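Local coordinates for protein pyruvate-formate lyase-activating enzyme (Bacteroides vulgatus ATCC 8482, PDB 3CAN) that is a member of the radical SAM superfamily, related to activating enzymes, and has a parallel beta sheet flanked by helices, consistent with a partial TIM-barrel-like fold, at residues Ser67-His70 and Gln71-Asp75; Val76-Glu79 and Leu80-Asn84. All coordinates share one frame; numbering follows the deposited sequence.

In the fold
Contacts 1 and 2 follow one another along the connection between strands 57-61 and 95-101, neighbours in the parallel sheet. Contact 1 takes up the short helix 67-74 and the residue after it, while contact 2 covers the loop 76-78 and the beginning of helix 79-90. Their centres lie about 11 Å apart, on the same side of the chain's centre. The two touch directly: Ser67 OG stands 2.8 Å from Glu79 OE1 and 3.1 Å from Asn78 N, both probable hydrogen bonds, which tie the start of the first helix to the start of the second. Pro77 also rests against Ser67 and Gln71, bringing the linking loop back along helix 67-74.

Contact 1 (Ser67-His70 and Gln71-Asp75); sequences STVH and QTFCD
Cys74 reaches back one helical turn to His70 and sets its sulfur over one face of the imidazole. SG lies 3.8 Å from the centroid of the His70 ring, and the line between them is only 11° off the ring normal, so this is a sulfur-aromatic contact over the ring centre. The two first torsions bring the groups together: the His70 ring lies beside its own carbonyl carbon (chi1 -162°), and SG of Cys74 beside its backbone N (chi1 -48°). The pair is linked in the main chain as well, where Cys74 N donates to His70 O at 2.7 Å, a bond more bent than the other three.

Those three are regular i to i+4 bonds: Gln71 N to Ser67 O (2.8 Å), Thr72 N to Thr68 O (3.0 Å) and Phe73 N to Val69 O (3.1 Å). They make up the short helix 67-74, part of the beta-alpha-beta crossover that leads from strand 57-61 to strand 95-101 in the parallel sheet of this radical SAM protein. Asp66 OD1 accepts a bond from Val69 N at the start of the helix. At its end Asp75 turns to positive phi, and its N makes a weak bond to Gln71 O.

Apolar and edge contacts gather around Phe73. The ring presents its edge to Val69 O, which lies near the ring plane, 3.2 Å from Phe73 CD2. Phe73 CD2 also meets Val69 CG1 at 4.0 Å, a methyl that sits beside the Val69 carbonyl carbon, the two side chains crossing at an angle. Beyond the helix, the phenylalanine touches Val105, and Cys74 packs on Lys63.

Contact 2 (Val76-Glu79 and Leu80-Asn84); sequences VPNE and LILKN
Asn78 O receives the backbone N-H of Leu82 at 3.0 Å in a nearly straight bond, with an N-H...O angle of 165° and the donor close to the line of the carbonyl. Apolar groups gather about the same oxygen: Leu82 CG comes within 3.4 Å of Asn78 O, and Ile81 CB within 3.5 Å. The isobutyl group of Leu82 is brought there by its first torsion, which leaves CG beside the backbone N (chi1 -62°); one of its methyls, CD1, passes 4.2 Å from Asn78 OD1. The next bond along the helix runs from Lys83 N to Glu79 O at 3.1 Å. The lysine chain bends at its last two torsions and returns toward that carbonyl, though NZ remains 4.1 Å from Glu79 O. On another side of the turn, Ile81 CD1 lies 3.7 Å from Pro77 O.

The loop from Val76 thus runs into the beginning of helix 79-90, while the buried amide of Asn78 spends its ND2 on Ser64 O and Glu79 OE1 is hydrogen-bonded to Ser67 OG. Further along, Asn84 ND2 donates to Leu42 O and Thr40 O. With its carboxylate near the amino end of a helix, the positive end of the helix dipole would probably stabilise the charged form of Glu79.

Contact 1 (Ser67-His70 and Gln71-Asp75)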
loop_
_atom_site.group_PDB
_atom_site.type_symbol
_atom_site.label_atom_id
_atom_site.label_comp_id
_atom_site.label_asym_id
_atom_site.label_seq_id
_atom_site.Cartn_x
_atom_site.Cartn_y
_atom_site.Cartn_z
ATOM N N SER A 67 -11.207 22.199 3.733
ATOM C CA SER A 67 -9.900 22.670 3.239
ATOM C C SER A 67 -8.962 23.131 4.360
ATOM O O SER A 67 -7.744 23.030 4.238
ATOM C CB SER A 67 -10.060 23.788 2.212
ATOM O OG SER A 67 -8.870 23.949 1.456
ATOM N N THR A 68 -9.539 23.612 5.455
ATOM C CA THR A 68 -8.758 24.040 6.618
ATOM C C THR A 68 -8.119 22.835 7.311
ATOM O O THR A 68 -6.915 22.862 7.640
ATOM C CB THR A 68 -9.623 24.853 7.571
ATOM O OG1 THR A 68 -10.118 26.003 6.869
ATOM C CG2 THR A 68 -8.809 25.309 8.805
ATOM N N VAL A 69 -8.888 21.761 7.483
ATOM C CA VAL A 69 -8.317 20.499 7.984
ATOM C C VAL A 69 -7.213 20.030 7.032
ATOM O O VAL A 69 -6.110 19.659 7.451
ATOM C CB VAL A 69 -9.382 19.392 8.146
ATOM C CG1 VAL A 69 -8.719 18.037 8.483
ATOM C CG2 VAL A 69 -10.399 19.776 9.208
ATOM N N HIS A 70 -7.501 20.062 5.738
ATOM C CA HIS A 70 -6.538 19.610 4.729
ATOM C C HIS A 70 -5.239 20.423 4.771
ATOM O O HIS A 70 -4.144 19.856 4.686
ATOM C CB HIS A 70 -7.174 19.668 3.341
ATOM C CG HIS A 70 -6.459 18.852 2.308
ATOM N ND1 HIS A 70 -6.906 17.615 1.897
ATOM C CD2 HIS A 70 -5.335 19.098 1.601
ATOM C CE1 HIS A 70 -6.083 17.137 0.980
ATOM N NE2 HIS A 70 -5.118 18.016 0.785
ATOM N N GLN A 71 -5.356 21.741 4.917
ATOM C CA GLN A 71 -4.181 22.624 4.989
ATOM C C GLN A 71 -3.352 22.351 6.239
ATOM O O GLN A 71 -2.123 22.376 6.199
ATOM C CB GLN A 71 -4.611 24.093 4.964
ATOM C CG GLN A 71 -3.482 25.095 5.206
ATOM C CD GLN A 71 -2.445 25.120 4.102
ATOM O OE1 GLN A 71 -2.779 25.034 2.922
ATOM N NE2 GLN A 71 -1.170 25.272 4.479
ATOM N N THR A 72 -4.036 22.086 7.346
ATOM C CA THR A 72 -3.382 21.819 8.618
ATOM C C THR A 72 -2.541 20.552 8.590
ATOM O O THR A 72 -1.426 20.530 9.117
ATOM C CB THR A 72 -4.422 21.702 9.743
ATOM O OG1 THR A 72 -4.987 22.994 9.979
ATOM C CG2 THR A 72 -3.791 21.184 11.027
ATOM N N PHE A 73 -3.076 19.504 7.971
ATOM C CA PHE A 73 -2.446 18.185 7.979
ATOM C C PHE A 73 -1.657 17.882 6.705
ATOM O O PHE A 73 -0.826 16.976 6.696
ATOM C CB PHE A 73 -3.504 17.104 8.226
ATOM C CG PHE A 73 -4.052 17.108 9.629
ATOM C CD1 PHE A 73 -3.625 16.173 10.561
ATOM C CD2 PHE A 73 -4.980 18.063 10.025
ATOM C CE1 PHE A 73 -4.125 16.184 11.857
ATOM C CE2 PHE A 73 -5.482 18.083 11.318
ATOM C CZ PHE A 73 -5.054 17.143 12.236
ATOM N N CYS A 74 -1.902 18.634 5.635
ATOM C CA CYS A 74 -1.234 18.383 4.351
ATOM C C CYS A 74 -0.430 19.558 3.830
ATOM O O CYS A 74 0.245 19.428 2.810
ATOM C CB CYS A 74 -2.251 17.995 3.289
ATOM S SG CYS A 74 -3.381 16.755 3.853
ATOM N N ASP A 75 -0.500 20.698 4.509
ATOM C CA ASP A 75 0.208 21.907 4.078
ATOM C C ASP A 75 -0.255 22.371 2.699
ATOM O O ASP A 75 0.465 23.093 2.005
ATOM C CB ASP A 75 1.733 21.692 4.087
ATOM C CG ASP A 75 2.329 21.766 5.477
ATOM O OD1 ASP A 75 2.029 22.741 6.194
ATOM O OD2 ASP A 75 3.104 20.859 5.845
#

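Contact 2 (Val76-Glu79 and Leu80-Asn84)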
loop_
_atom_site.group_PDB
_atom_site.type_symbol
_atom_site.label_atom_id
_atom_site.label_comp_id
_atom_site.label_asym_id
_atom_site.label_seq_id
_atom_site.Cartn_x
_atom_site.Cartn_y
_atom_site.Cartn_z
ATOM N N VAL A 76 -1.453 21.959 2.306
ATOM C CA VAL A 76 -2.010 22.390 1.037
ATOM C C VAL A 76 -3.526 22.400 1.154
ATOM O O VAL A 76 -4.107 21.564 1.855
ATOM C CB VAL A 76 -1.538 21.477 -0.124
ATOM C CG1 VAL A 76 -2.044 20.054 0.070
ATOM C CG2 VAL A 76 -1.987 22.034 -1.469
ATOM N N PRO A 77 -4.192 23.376 0.510
ATOM C CA PRO A 77 -5.656 23.307 0.492
ATOM C C PRO A 77 -6.154 22.154 -0.377
ATOM O O PRO A 77 -5.374 21.569 -1.124
ATOM C CB PRO A 77 -6.055 24.655 -0.108
ATOM C CG PRO A 77 -4.894 25.028 -0.971
ATOM C CD PRO A 77 -3.698 24.574 -0.190
ATOM N N ASN A 78 -7.438 21.827 -0.283
ATOM C CA ASN A 78 -7.981 20.698 -1.037
ATOM C C ASN A 78 -8.587 21.058 -2.394
ATOM O O ASN A 78 -9.032 20.167 -3.129
ATOM C CB ASN A 78 -8.977 19.885 -0.188
ATOM C CG ASN A 78 -10.262 20.627 0.096
ATOM O OD1 ASN A 78 -10.481 21.767 -0.353
ATOM N ND2 ASN A 78 -11.132 19.984 0.853
ATOM N N GLU A 79 -8.596 22.344 -2.748
ATOM C CA GLU A 79 -9.227 22.774 -3.992
ATOM C C GLU A 79 -8.685 22.009 -5.218
ATOM O O GLU A 79 -9.455 21.508 -6.058
ATOM C CB GLU A 79 -9.082 24.292 -4.159
ATOM C CG GLU A 79 -10.114 25.120 -3.335
ATOM C CD GLU A 79 -9.805 25.279 -1.833
ATOM O OE1 GLU A 79 -8.904 24.627 -1.300
ATOM O OE2 GLU A 79 -10.487 26.086 -1.168
ATOM N N LEU A 80 -7.359 21.892 -5.305
ATOM C CA LEU A 80 -6.727 21.170 -6.399
ATOM C C LEU A 80 -7.022 19.674 -6.359
ATOM O O LEU A 80 -7.206 19.047 -7.398
ATOM C CB LEU A 80 -5.210 21.370 -6.347
ATOM C CG LEU A 80 -4.398 20.599 -7.384
ATOM C CD1 LEU A 80 -4.805 21.030 -8.781
ATOM C CD2 LEU A 80 -2.915 20.825 -7.156
ATOM N N ILE A 81 -7.042 19.098 -5.164
ATOM C CA ILE A 81 -7.321 17.670 -5.004
ATOM C C ILE A 81 -8.705 17.364 -5.589
ATOM O O ILE A 81 -8.871 16.415 -6.350
ATOM C CB ILE A 81 -7.249 17.221 -3.510
ATOM C CG1 ILE A 81 -5.800 17.094 -3.042
ATOM C CG2 ILE A 81 -7.919 15.856 -3.303
ATOM C CD1 ILE A 81 -5.039 18.344 -2.989
ATOM N N LEU A 82 -9.684 18.200 -5.253
ATOM C CA LEU A 82 -11.042 17.990 -5.744
ATOM C C LEU A 82 -11.136 18.178 -7.257
ATOM O O LEU A 82 -11.832 17.435 -7.935
ATOM C CB LEU A 82 -12.020 18.912 -5.013
ATOM C CG LEU A 82 -12.099 18.681 -3.497
ATOM C CD1 LEU A 82 -13.108 19.641 -2.850
ATOM C CD2 LEU A 82 -12.451 17.235 -3.176
ATOM N N LYS A 83 -10.448 19.180 -7.778
ATOM C CA LYS A 83 -10.378 19.399 -9.225
ATOM C C LYS A 83 -9.805 18.181 -9.951
ATOM O O LYS A 83 -10.341 17.744 -10.977
ATOM C CB LYS A 83 -9.515 20.630 -9.511
ATOM C CG LYS A 83 -9.411 20.970 -10.970
ATOM C CD LYS A 83 -8.728 22.306 -11.209
ATOM C CE LYS A 83 -9.616 23.483 -10.823
ATOM N NZ LYS A 83 -9.458 23.877 -9.398
ATOM N N ASN A 84 -8.732 17.619 -9.407
ATOM C CA ASN A 84 -8.082 16.448 -10.017
ATOM C C ASN A 84 -8.960 15.203 -10.022
ATOM O O ASN A 84 -8.960 14.430 -10.992
ATOM C CB ASN A 84 -6.769 16.126 -9.298
ATOM C CG ASN A 84 -5.646 17.073 -9.679
ATOM O OD1 ASN A 84 -5.771 17.848 -10.639
ATOM N ND2 ASN A 84 -4.559 17.061 -8.893
#